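PDB 4RHZ: Cry37AA1 from Bacillus thuringiensis, which probably acts as the small, calcium-binding C2-fold partner of Cry23Aa1 in a binary insecticidal toxin. Local coordinates for residues I10-E15 with G25-Y30; H36-W41 with N71-Y76; I60-D65 with Y121-A126; V98-T101 with T105-L108. One frame throughout, in Å; residues are numbered along the deposited sequence.

All four contacts belong to one two-sheet sandwich. Contact 1 is the most central, its centre about 3 Å from the centre of the chain, and is purely apolar, joining one sheet to the other. Contacts 2 and 3 each span a strand within a sheet: 36-41 meets 71-76 across strand 26-30, and 60-65 meets 121-126 across strand 4-13. Both have apolar pairs on the inner face, Ile40-Phe75 and Ile62-Leu123, and polar or charged groups on the outer one, Asp37-Tyr76 and Lys61. Contact 4, buried in the complex with Cry23Aa1, joins the edge strands of the two sheets. Contacts 2 and 4 share the Cys74-Cys99 disulfide, whereas contact 3 lies at the periphery.

Contact 1: residues I10-E15 with G25-Y30; sequences INFYNE and GYIKAY
Ile27 turns its CG1 branch anti to its carbonyl carbon (chi1 -62°), and the nearly extended second torsion of 155° carries CD1 out toward Ile10 and Phe12. Ile10 answers with its other branch: chi1 of -55° sets CG2 anti to the backbone N and directs that methyl at the incoming CD1. This is the interior of a beta sandwich, consistent with the C2-type fold of the protein, and the two isoleucines come from different sheets, Ile10 from strand 4-13 and Ile27 from strand 26-30. Their CA atoms are the nearest across the contact, yet 9.4 Å apart, a spacing that suits facing sheets and is far too wide for backbone pairing. The side chains meet tip to tip, with Ile10 CG2 lying 3.8 Å from Ile27 CD1.

Phe12, two residues along the same strand, brings the end of its ring to the same Ile27 methyl. The ring reaches CD1 at an oblique angle, while one of its faces takes the CG2 methyl of Ile10 3.6 Å above its plane, displaced toward the rim. The Ile10 methyl thus touches both the aromatic ring and the isoleucine of the other sheet.

The surroundings continue the apolar layer. The Trp41 ring meets that of Phe12 and also touches both isoleucines, and Val117 of strand 115-125 packs on all three side chains. A single methyl completes the bridge: Ile27 CD1 touches both Ile10 CG2 and, at 3.9 Å, Phe12 CE2.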
loop_
_atom_site.group_PDB
_atom_site.type_symbol
_atom_site.label_atom_id
_atom_site.label_comp_id
_atom_site.label_asym_id
_atom_site.label_seq_id
_atom_site.Cartn_x
_atom_site.Cartn_y
_atom_site.Cartn_z
ATOM N N ILE B 10 15.580 4.228 8.548
ATOM C CA ILE B 10 15.518 2.925 9.023
ATOM C C ILE B 10 14.516 2.862 10.165
ATOM O O ILE B 10 14.561 3.728 11.067
ATOM C CB ILE B 10 16.905 2.558 9.615
ATOM C CG1 ILE B 10 18.036 2.773 8.559
ATOM C CG2 ILE B 10 16.863 1.206 10.221
ATOM C CD1 ILE B 10 19.421 2.469 9.092
ATOM N N ASN B 11 13.654 1.817 10.161
ATOM C CA ASN B 11 12.707 1.599 11.231
ATOM C C ASN B 11 12.864 0.270 11.854
ATOM O O ASN B 11 12.990 -0.726 11.133
ATOM C CB ASN B 11 11.302 1.739 10.675
ATOM C CG ASN B 11 10.885 3.174 10.616
ATOM O OD1 ASN B 11 10.593 3.741 11.642
ATOM N ND2 ASN B 11 10.919 3.791 9.443
ATOM N N PHE B 12 12.843 0.247 13.195
ATOM C CA PHE B 12 13.035 -0.943 13.973
ATOM C C PHE B 12 11.717 -1.385 14.620
ATOM O O PHE B 12 10.996 -0.566 15.104
ATOM C CB PHE B 12 14.046 -0.665 15.068
ATOM C CG PHE B 12 15.399 -0.145 14.565
ATOM C CD1 PHE B 12 15.612 1.230 14.374
ATOM C CD2 PHE B 12 16.473 -1.047 14.335
ATOM C CE1 PHE B 12 16.866 1.703 13.941
ATOM C CE2 PHE B 12 17.713 -0.602 13.925
ATOM C CZ PHE B 12 17.937 0.787 13.720
ATOM N N TYR B 13 11.439 -2.694 14.691
ATOM C CA TYR B 13 10.178 -3.205 15.200
ATOM C C TYR B 13 10.496 -4.393 16.050
ATOM O O TYR B 13 11.349 -5.196 15.641
ATOM C CB TYR B 13 9.275 -3.639 14.051
ATOM C CG TYR B 13 8.893 -2.529 13.160
ATOM C CD1 TYR B 13 7.738 -1.752 13.416
ATOM C CD2 TYR B 13 9.671 -2.222 12.063
ATOM C CE1 TYR B 13 7.374 -0.643 12.536
ATOM C CE2 TYR B 13 9.321 -1.208 11.193
ATOM C CZ TYR B 13 8.175 -0.389 11.436
ATOM O OH TYR B 13 7.870 0.640 10.530
ATOM N N ASN B 14 9.834 -4.510 17.216
ATOM C CA ASN B 14 9.960 -5.677 18.132
ATOM C C ASN B 14 8.704 -5.629 19.000
ATOM O O ASN B 14 8.605 -4.743 19.835
ATOM C CB ASN B 14 11.207 -5.539 19.001
ATOM C CG ASN B 14 11.652 -6.851 19.721
ATOM O OD1 ASN B 14 11.261 -7.993 19.420
ATOM N ND2 ASN B 14 12.548 -6.664 20.667
ATOM N N GLU B 15 7.715 -6.494 18.745
ATOM C CA GLU B 15 6.462 -6.522 19.521
ATOM C C GLU B 15 6.752 -6.801 21.003
ATOM O O GLU B 15 7.376 -7.813 21.328
ATOM C CB GLU B 15 5.545 -7.613 19.031
ATOM C CG GLU B 15 4.117 -7.146 18.984
ATOM C CD GLU B 15 3.106 -8.266 18.784
ATOM O OE1 GLU B 15 2.899 -9.098 19.659
ATOM O OE2 GLU B 15 2.453 -8.270 17.742
ATOM N N GLY B 25 23.717 -3.443 17.216
ATOM C CA GLY B 25 24.425 -4.272 16.221
ATOM C C GLY B 25 24.817 -3.342 15.092
ATOM O O GLY B 25 25.349 -2.262 15.357
ATOM N N TYR B 26 24.495 -3.705 13.840
ATOM C CA TYR B 26 24.818 -2.862 12.700
ATOM C C TYR B 26 23.852 -3.165 11.564
ATOM O O TYR B 26 23.248 -4.228 11.537
ATOM C CB TYR B 26 26.315 -3.103 12.242
ATOM C CG TYR B 26 26.593 -4.519 11.737
ATOM C CD1 TYR B 26 26.240 -4.905 10.415
ATOM C CD2 TYR B 26 27.159 -5.482 12.572
ATOM C CE1 TYR B 26 26.463 -6.206 9.954
ATOM C CE2 TYR B 26 27.433 -6.816 12.090
ATOM C CZ TYR B 26 27.041 -7.146 10.801
ATOM O OH TYR B 26 27.246 -8.407 10.301
ATOM N N ILE B 27 23.756 -2.242 10.612
ATOM C CA ILE B 27 23.153 -2.479 9.318
ATOM C C ILE B 27 24.125 -1.902 8.265
ATOM O O ILE B 27 24.723 -0.792 8.435
ATOM C CB ILE B 27 21.743 -1.812 9.185
ATOM C CG1 ILE B 27 20.756 -2.421 10.224
ATOM C CG2 ILE B 27 21.153 -1.933 7.735
ATOM C CD1 ILE B 27 19.598 -1.455 10.576
ATOM N N LYS B 28 24.296 -2.640 7.185
ATOM C CA LYS B 28 25.228 -2.232 6.140
ATOM C C LYS B 28 24.563 -2.298 4.797
ATOM O O LYS B 28 23.613 -3.030 4.618
ATOM C CB LYS B 28 26.428 -3.160 6.100
ATOM C CG LYS B 28 27.286 -3.028 7.344
ATOM C CD LYS B 28 28.471 -3.983 7.258
ATOM C CE LYS B 28 29.267 -3.957 8.554
ATOM N NZ LYS B 28 30.406 -4.936 8.458
ATOM N N ALA B 29 25.114 -1.569 3.859
ATOM C CA ALA B 29 24.652 -1.566 2.506
ATOM C C ALA B 29 25.847 -1.786 1.542
ATOM O O ALA B 29 27.027 -1.588 1.938
ATOM C CB ALA B 29 24.041 -0.228 2.242
ATOM N N TYR B 30 25.536 -2.104 0.290
ATOM C CA TYR B 30 26.510 -2.053 -0.787
ATOM C C TYR B 30 25.738 -1.876 -2.066
ATOM O O TYR B 30 24.553 -2.247 -2.129
ATOM C CB TYR B 30 27.364 -3.363 -0.854
ATOM C CG TYR B 30 26.604 -4.696 -1.102
ATOM C CD1 TYR B 30 26.458 -5.198 -2.366
ATOM C CD2 TYR B 30 26.118 -5.451 -0.064
ATOM C CE1 TYR B 30 25.758 -6.386 -2.618
ATOM C CE2 TYR B 30 25.469 -6.669 -0.286
ATOM C CZ TYR B 30 25.293 -7.119 -1.578
ATOM O OH TYR B 30 24.630 -8.292 -1.857
#

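Contact 2: residues H36-W41 with N71-Y76; sequences HDFEIW and NQMCFY
At the edge of the Tyr76 ring, near its plane, sits Asp37 OD1. The carboxylate and ring planes are only 16° apart, so the two flat groups are almost coplanar although the side chains cross at about a right angle. Tyr76 OH donates to Asp37 OD1 over 2.6 Å, meeting that oxygen nearly along its C-O axis. Both residues hold CG between the backbone N and the carbonyl carbon (chi1 61° and 65°), which brings carboxylate and hydroxyl together above the intervening strand. Lys28 of that strand touches both, and its charge would be expected to favour an ionised Asp37; Lys97 makes a cation-pi contact with the Tyr76 ring.

The remaining rings belong to the apolar side. Ile40 CD1 approaches Phe75 obliquely, 4.0 Å from CE2 and equally near CD2. The Phe38 ring is met, also obliquely, by Met73, with SD 4.3 Å from CZ. Phe8 packs on Met73 and Phe75 from the facing sheet.

The closest CA pair across the contact, Asp37 and Phe75, is separated by 8.8 Å, and strand 26-30 pairs with both segments. They are therefore not adjacent strands but flank a common neighbour. Ile40 and Trp41 both face Ile27 in a classic beta bulge, a local irregularity in the edge strand of an antiparallel sheet within a C2-type sandwich.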
loop_
_atom_site.group_PDB
_atom_site.type_symbol
_atom_site.label_atom_id
_atom_site.label_comp_id
_atom_site.label_asym_id
_atom_site.label_seq_id
_atom_site.Cartn_x
_atom_site.Cartn_y
_atom_site.Cartn_z
ATOM N N HIS B 36 32.200 -4.421 -0.944
ATOM C CA HIS B 36 32.248 -2.966 -0.761
ATOM C C HIS B 36 31.033 -2.454 -0.004
ATOM O O HIS B 36 30.286 -1.581 -0.482
ATOM C CB HIS B 36 32.397 -2.261 -2.102
ATOM C CG HIS B 36 33.636 -2.679 -2.842
ATOM N ND1 HIS B 36 33.826 -2.433 -4.187
ATOM C CD2 HIS B 36 34.751 -3.329 -2.406
ATOM C CE1 HIS B 36 35.003 -2.910 -4.546
ATOM N NE2 HIS B 36 35.567 -3.472 -3.485
ATOM N N ASP B 37 30.860 -2.980 1.196
ATOM C CA ASP B 37 29.734 -2.613 1.981
ATOM C C ASP B 37 30.105 -1.515 2.976
ATOM O O ASP B 37 31.270 -1.296 3.299
ATOM C CB ASP B 37 29.159 -3.829 2.693
ATOM C CG ASP B 37 30.159 -4.458 3.622
ATOM O OD1 ASP B 37 29.778 -5.362 4.395
ATOM O OD2 ASP B 37 31.337 -4.056 3.598
ATOM N N PHE B 38 29.093 -0.836 3.486
ATOM C CA PHE B 38 29.357 0.262 4.393
ATOM C C PHE B 38 28.254 0.347 5.423
ATOM O O PHE B 38 27.128 -0.023 5.127
ATOM C CB PHE B 38 29.540 1.542 3.585
ATOM C CG PHE B 38 28.457 1.820 2.580
ATOM C CD1 PHE B 38 27.374 2.622 2.923
ATOM C CD2 PHE B 38 28.547 1.354 1.282
ATOM C CE1 PHE B 38 26.367 2.928 2.021
ATOM C CE2 PHE B 38 27.563 1.645 0.332
ATOM C CZ PHE B 38 26.432 2.429 0.715
ATOM N N GLU B 39 28.577 0.757 6.637
ATOM C CA GLU B 39 27.531 0.952 7.628
ATOM C C GLU B 39 26.674 2.165 7.405
ATOM O O GLU B 39 27.169 3.254 7.069
ATOM C CB GLU B 39 27.982 0.937 9.092
ATOM C CG GLU B 39 29.334 1.374 9.350
ATOM C CD GLU B 39 30.319 0.254 9.098
ATOM O OE1 GLU B 39 31.009 0.368 8.042
ATOM O OE2 GLU B 39 30.391 -0.696 9.940
ATOM N N ILE B 40 25.377 1.929 7.538
ATOM C CA ILE B 40 24.394 3.004 7.585
ATOM C C ILE B 40 23.819 3.166 8.998
ATOM O O ILE B 40 23.145 4.145 9.289
ATOM C CB ILE B 40 23.291 2.828 6.475
ATOM C CG1 ILE B 40 22.359 1.644 6.784
ATOM C CG2 ILE B 40 23.993 2.696 5.115
ATOM C CD1 ILE B 40 21.039 1.578 5.921
ATOM N N TRP B 41 24.138 2.228 9.880
ATOM C CA TRP B 41 23.733 2.329 11.246
ATOM C C TRP B 41 24.533 1.352 12.063
ATOM O O TRP B 41 24.731 0.212 11.654
ATOM C CB TRP B 41 22.236 1.990 11.410
ATOM C CG TRP B 41 21.796 1.889 12.834
ATOM C CD1 TRP B 41 21.361 2.920 13.622
ATOM C CD2 TRP B 41 21.753 0.705 13.657
ATOM N NE1 TRP B 41 21.072 2.458 14.897
ATOM C CE2 TRP B 41 21.263 1.103 14.936
ATOM C CE3 TRP B 41 22.064 -0.656 13.434
ATOM C CZ2 TRP B 41 21.094 0.196 15.999
ATOM C CZ3 TRP B 41 21.873 -1.568 14.451
ATOM C CH2 TRP B 41 21.393 -1.129 15.756
ATOM N N ASN B 71 20.891 2.517 -9.190
ATOM C CA ASN B 71 19.671 1.817 -9.545
ATOM C C ASN B 71 19.349 0.734 -8.509
ATOM O O ASN B 71 18.300 0.113 -8.560
ATOM C CB ASN B 71 19.938 1.111 -10.895
ATOM C CG ASN B 71 21.199 0.180 -10.845
ATOM O OD1 ASN B 71 22.318 0.609 -10.498
ATOM N ND2 ASN B 71 21.002 -1.086 -11.187
ATOM N N GLN B 72 20.296 0.461 -7.621
ATOM C CA GLN B 72 20.267 -0.759 -6.817
ATOM C C GLN B 72 21.027 -0.595 -5.508
ATOM O O GLN B 72 22.123 -0.059 -5.486
ATOM C CB GLN B 72 20.927 -1.926 -7.607
ATOM C CG GLN B 72 21.059 -3.259 -6.896
ATOM C CD GLN B 72 21.663 -4.394 -7.806
ATOM O OE1 GLN B 72 21.140 -4.710 -8.898
ATOM N NE2 GLN B 72 22.765 -4.977 -7.353
ATOM N N MET B 73 20.497 -1.155 -4.421
ATOM C CA MET B 73 21.233 -1.120 -3.208
ATOM C C MET B 73 20.812 -2.303 -2.422
ATOM O O MET B 73 19.626 -2.670 -2.455
ATOM C CB MET B 73 20.945 0.238 -2.541
ATOM C CG MET B 73 21.646 0.428 -1.242
ATOM S SD MET B 73 22.439 2.061 -0.949
ATOM C CE MET B 73 21.954 3.205 -2.101
ATOM N N CYS B 74 21.761 -2.944 -1.732
ATOM C CA CYS B 74 21.496 -4.177 -1.076
ATOM C C CYS B 74 21.776 -3.978 0.371
ATOM O O CYS B 74 22.707 -3.268 0.694
ATOM C CB CYS B 74 22.374 -5.292 -1.678
ATOM S SG CYS B 74 22.009 -5.607 -3.424
ATOM N N PHE B 75 20.998 -4.589 1.278
ATOM C CA PHE B 75 21.129 -4.233 2.694
ATOM C C PHE B 75 21.162 -5.494 3.503
ATOM O O PHE B 75 20.517 -6.487 3.127
ATOM C CB PHE B 75 19.924 -3.392 3.165
ATOM C CG PHE B 75 19.745 -2.091 2.450
ATOM C CD1 PHE B 75 18.905 -2.003 1.342
ATOM C CD2 PHE B 75 20.365 -0.935 2.909
ATOM C CE1 PHE B 75 18.732 -0.783 0.647
ATOM C CE2 PHE B 75 20.153 0.343 2.267
ATOM C CZ PHE B 75 19.379 0.417 1.115
ATOM N N TYR B 76 21.829 -5.467 4.648
ATOM C CA TYR B 76 21.690 -6.572 5.618
ATOM C C TYR B 76 22.084 -6.101 6.959
ATOM O O TYR B 76 22.746 -5.074 7.080
ATOM C CB TYR B 76 22.593 -7.749 5.246
ATOM C CG TYR B 76 24.123 -7.496 5.298
ATOM C CD1 TYR B 76 24.867 -7.997 6.339
ATOM C CD2 TYR B 76 24.794 -6.812 4.280
ATOM C CE1 TYR B 76 26.244 -7.846 6.388
ATOM C CE2 TYR B 76 26.187 -6.630 4.329
ATOM C CZ TYR B 76 26.877 -7.180 5.386
ATOM O OH TYR B 76 28.217 -7.073 5.513
#

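Contact 3: residues I60-D65 with Y121-A126; sequences IKISSD and YSLTPA
Ile62 and Leu123 touch through their outermost methyls, with Ile62 CD1 4.3 Å from Leu123 CD2. The second direct meeting involves unlike partners: Lys61 NZ lies 3.9 Å from Ala126 CB, a van der Waals approach of the ammonium to a methyl and not a polar bond. Lysine reaches it by a bent chain, with chi2 at 116° and chi4 at -60°, so that the side chain curls toward the C-terminus instead of extending straight outward. The terminal carboxylate is near but not engaged: Lys61 NZ is 4.9 Å from Ala126 OXT, too long for a salt bridge, although some electrostatic attraction between the opposite charges is likely.

Lys61 and Ile62 are neighbours on a strand and so face opposite sides of the sheet; the next shell follows suit, Asn5 by Lys61 and Ala6 by Ile62. Strand 4-13 bonds to both segments through its backbone, Tyr4 with Ile62 and Asn5 with Thr124; Val3, just before it, bonds with Ala126. Ala6 touches both Ile62 and Leu123, and its small side chain is consistent with their meeting across it. Even the nearest CA atoms, those of Lys61 and Ala126, are 7.3 Å apart, wider than in directly paired strands.

Farther out, Ile70 packs on both Ile62 and Leu123, and Met73 of the facing sheet touches Ile62 and Tyr121. The contact is thus next-but-one packing across strand 4-13, an inner strand of a four-stranded antiparallel sheet, at the end of a C2-type beta sandwich that holds the chain's C-terminus.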
loop_
_atom_site.group_PDB
_atom_site.type_symbol
_atom_site.label_atom_id
_atom_site.label_comp_id
_atom_site.label_asym_id
_atom_site.label_seq_id
_atom_site.Cartn_x
_atom_site.Cartn_y
_atom_site.Cartn_z
ATOM N N ILE B 60 24.699 10.004 3.724
ATOM C CA ILE B 60 26.053 9.480 3.460
ATOM C C ILE B 60 26.396 9.873 2.036
ATOM O O ILE B 60 25.516 9.901 1.152
ATOM C CB ILE B 60 26.057 7.911 3.461
ATOM C CG1 ILE B 60 25.749 7.338 4.824
ATOM C CG2 ILE B 60 27.409 7.346 3.103
ATOM C CD1 ILE B 60 25.883 5.852 4.819
ATOM N N LYS B 61 27.656 10.133 1.746
ATOM C CA LYS B 61 27.956 10.392 0.341
ATOM C C LYS B 61 28.423 9.130 -0.333
ATOM O O LYS B 61 29.235 8.393 0.228
ATOM C CB LYS B 61 28.983 11.490 0.250
ATOM C CG LYS B 61 28.346 12.883 0.207
ATOM C CD LYS B 61 28.710 13.697 1.398
ATOM C CE LYS B 61 28.302 15.168 1.178
ATOM N NZ LYS B 61 29.028 15.710 -0.028
ATOM N N ILE B 62 27.905 8.845 -1.529
ATOM C CA ILE B 62 28.193 7.592 -2.161
ATOM C C ILE B 62 28.311 7.686 -3.678
ATOM O O ILE B 62 27.840 8.634 -4.270
ATOM C CB ILE B 62 27.148 6.494 -1.830
ATOM C CG1 ILE B 62 25.822 6.781 -2.473
ATOM C CG2 ILE B 62 27.020 6.220 -0.304
ATOM C CD1 ILE B 62 24.823 5.639 -2.231
ATOM N N SER B 63 28.959 6.707 -4.290
ATOM C CA SER B 63 29.061 6.636 -5.744
ATOM C C SER B 63 29.247 5.212 -6.148
ATOM O O SER B 63 29.611 4.348 -5.308
ATOM C CB SER B 63 30.231 7.484 -6.264
ATOM O OG SER B 63 31.466 6.977 -5.763
ATOM N N SER B 64 29.000 4.973 -7.406
ATOM C CA SER B 64 29.155 3.695 -8.010
ATOM C C SER B 64 30.502 3.517 -8.674
ATOM O O SER B 64 31.312 4.405 -8.741
ATOM C CB SER B 64 28.056 3.460 -8.997
ATOM O OG SER B 64 28.276 4.160 -10.162
ATOM N N ASP B 65 30.671 2.350 -9.236
ATOM C CA ASP B 65 31.865 1.929 -9.892
ATOM C C ASP B 65 32.203 2.840 -11.007
ATOM O O ASP B 65 33.327 3.188 -11.206
ATOM C CB ASP B 65 31.397 0.760 -10.718
ATOM C CG ASP B 65 31.974 -0.470 -10.334
ATOM O OD1 ASP B 65 31.413 -1.487 -10.705
ATOM O OD2 ASP B 65 32.985 -0.431 -9.656
ATOM N N TYR B 121 15.461 4.394 1.096
ATOM C CA TYR B 121 16.559 5.282 0.795
ATOM C C TYR B 121 16.212 6.134 -0.373
ATOM O O TYR B 121 15.403 5.715 -1.165
ATOM C CB TYR B 121 17.872 4.504 0.505
ATOM C CG TYR B 121 17.963 3.731 -0.802
ATOM C CD1 TYR B 121 18.732 4.215 -1.859
ATOM C CD2 TYR B 121 17.316 2.499 -0.963
ATOM C CE1 TYR B 121 18.851 3.505 -3.063
ATOM C CE2 TYR B 121 17.480 1.739 -2.161
ATOM C CZ TYR B 121 18.246 2.257 -3.197
ATOM O OH TYR B 121 18.352 1.538 -4.390
ATOM N N SER B 122 16.857 7.302 -0.480
ATOM C CA SER B 122 16.695 8.184 -1.629
ATOM C C SER B 122 18.016 8.876 -1.930
ATOM O O SER B 122 18.891 8.976 -1.059
ATOM C CB SER B 122 15.614 9.267 -1.361
ATOM O OG SER B 122 15.926 10.044 -0.214
ATOM N N LEU B 123 18.132 9.397 -3.142
ATOM C CA LEU B 123 19.390 10.012 -3.658
ATOM C C LEU B 123 19.162 11.361 -4.325
ATOM O O LEU B 123 18.183 11.496 -5.084
ATOM C CB LEU B 123 19.947 9.129 -4.789
ATOM C CG LEU B 123 19.981 7.661 -4.386
ATOM C CD1 LEU B 123 20.112 6.771 -5.594
ATOM C CD2 LEU B 123 21.133 7.484 -3.400
ATOM N N THR B 124 20.102 12.290 -4.094
ATOM C CA THR B 124 20.200 13.569 -4.815
ATOM C C THR B 124 21.666 13.834 -5.093
ATOM O O THR B 124 22.495 13.529 -4.251
ATOM C CB THR B 124 19.679 14.808 -4.000
ATOM O OG1 THR B 124 20.263 14.842 -2.678
ATOM C CG2 THR B 124 18.167 14.800 -3.924
ATOM N N PRO B 125 21.990 14.413 -6.267
ATOM C CA PRO B 125 23.373 14.771 -6.582
ATOM C C PRO B 125 23.978 15.529 -5.434
ATOM O O PRO B 125 23.288 16.377 -4.837
ATOM C CB PRO B 125 23.209 15.741 -7.754
ATOM C CG PRO B 125 21.994 15.241 -8.474
ATOM C CD PRO B 125 21.128 14.521 -7.464
ATOM N N ALA B 126 25.213 15.200 -5.077
ATOM C CA ALA B 126 25.867 15.887 -3.974
ATOM C C ALA B 126 26.466 17.163 -4.537
ATOM O O ALA B 126 26.721 17.299 -5.757
ATOM C CB ALA B 126 26.982 15.020 -3.313
ATOM O OXT ALA B 126 26.704 18.050 -3.709
#

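Contact 4: residues V98-T101 with T105-L108; sequences VCST and TVRL
Val98 meets Val106 from its first side-chain carbon onward: its CB stands 4.0 Å from Val106 CB. One branch, CG1, is placed anti to the backbone N by chi1 of -169° and continues along the same partner, 3.8 Å from Val106 CB. The other branch, CG2, passes on to the next residues, lying 3.6 Å from Arg107 O and 3.9 Å from Leu108 CD2. The valines slide past each other in opposite directions, as do Val98 and Leu108, so each side chain fits alongside its partner.

Val106 turns its own CG1 the other way, anti to the carbonyl carbon (chi1 -54°), and with it reaches Ser100. That methyl is 3.4 Å from Ser100 OG. The hydroxyl is not left to this apolar neighbour, since it hydrogen-bonds to Val104 O in the short connection between the strands.

The two strands run antiparallel at 174°, with axes 6.7 Å apart at closest approach, but they do not pair as a hairpin. Each belongs to a different sheet: Val98 and Ser100 pair with Phe75 and Met73, Val106 and Leu108 with Ile119 and Val117. The contact closes the sandwich along one edge, where the Cys74-Cys99 disulfide also ties strand 89-100 to its neighbour.

Cry23Aa1 uses the backbone here, adding a strand parallel to Thr105-Arg107 and bonding Cys99 N and O through Gln230 and Asn51 of that chain. The chemistry implies a division of labour: across the contact itself the strands meet mainly through aliphatic branches, while backbone N-H and C=O groups serve the sheets and the partner toxin.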
loop_
_atom_site.group_PDB
_atom_site.type_symbol
_atom_site.label_atom_id
_atom_site.label_comp_id
_atom_site.label_asym_id
_atom_site.label_seq_id
_atom_site.Cartn_x
_atom_site.Cartn_y
_atom_site.Cartn_z
ATOM N N VAL B 98 18.891 -8.123 1.247
ATOM C CA VAL B 98 17.695 -7.745 0.415
ATOM C C VAL B 98 18.002 -6.461 -0.282
ATOM O O VAL B 98 18.428 -5.518 0.368
ATOM C CB VAL B 98 16.341 -7.604 1.279
ATOM C CG1 VAL B 98 15.086 -7.488 0.372
ATOM C CG2 VAL B 98 16.150 -8.832 2.209
ATOM N N CYS B 99 17.790 -6.408 -1.597
ATOM C CA CYS B 99 18.108 -5.229 -2.386
ATOM C C CYS B 99 16.796 -4.534 -2.885
ATOM O O CYS B 99 15.785 -5.175 -3.030
ATOM C CB CYS B 99 18.946 -5.672 -3.648
ATOM S SG CYS B 99 20.359 -6.836 -3.181
ATOM N N SER B 100 16.871 -3.257 -3.233
ATOM C CA SER B 100 15.788 -2.592 -3.936
ATOM C C SER B 100 16.319 -1.421 -4.769
ATOM O O SER B 100 17.413 -0.941 -4.531
ATOM C CB SER B 100 14.810 -2.010 -2.896
ATOM O OG SER B 100 15.528 -1.147 -2.017
ATOM N N THR B 101 15.518 -0.938 -5.705
ATOM C CA THR B 101 15.706 0.381 -6.312
ATOM C C THR B 101 15.294 1.536 -5.348
ATOM O O THR B 101 14.521 1.314 -4.438
ATOM C CB THR B 101 14.777 0.496 -7.515
ATOM O OG1 THR B 101 13.432 0.275 -7.043
ATOM C CG2 THR B 101 15.117 -0.588 -8.588
ATOM N N THR B 105 11.230 0.037 -0.520
ATOM C CA THR B 105 11.749 -0.145 0.806
ATOM C C THR B 105 12.039 -1.633 0.970
ATOM O O THR B 105 11.346 -2.459 0.362
ATOM C CB THR B 105 10.694 0.360 1.811
ATOM O OG1 THR B 105 10.773 1.788 1.849
ATOM C CG2 THR B 105 10.874 -0.157 3.200
ATOM N N VAL B 106 13.039 -1.999 1.784
ATOM C CA VAL B 106 13.255 -3.411 2.048
ATOM C C VAL B 106 12.971 -3.742 3.505
ATOM O O VAL B 106 13.187 -2.909 4.370
ATOM C CB VAL B 106 14.780 -3.929 1.728
ATOM C CG1 VAL B 106 15.249 -3.616 0.339
ATOM C CG2 VAL B 106 15.770 -3.447 2.800
ATOM N N ARG B 107 12.595 -4.996 3.742
ATOM C CA ARG B 107 12.489 -5.550 5.072
ATOM C C ARG B 107 13.551 -6.654 5.313
ATOM O O ARG B 107 13.653 -7.632 4.509
ATOM C CB ARG B 107 11.089 -6.189 5.218
ATOM C CG ARG B 107 10.880 -6.912 6.478
ATOM C CD ARG B 107 9.391 -7.270 6.740
ATOM N NE ARG B 107 9.314 -8.244 7.837
ATOM C CZ ARG B 107 8.252 -8.449 8.643
ATOM N NH1 ARG B 107 7.127 -7.691 8.539
ATOM N NH2 ARG B 107 8.342 -9.393 9.596
ATOM N N LEU B 108 14.251 -6.539 6.440
ATOM C CA LEU B 108 15.072 -7.590 6.959
ATOM C C LEU B 108 14.291 -8.277 8.067
ATOM O O LEU B 108 13.826 -7.564 8.965
ATOM C CB LEU B 108 16.367 -6.980 7.536
ATOM C CG LEU B 108 17.117 -6.002 6.629
ATOM C CD1 LEU B 108 18.479 -5.624 7.281
ATOM C CD2 LEU B 108 17.332 -6.654 5.283
#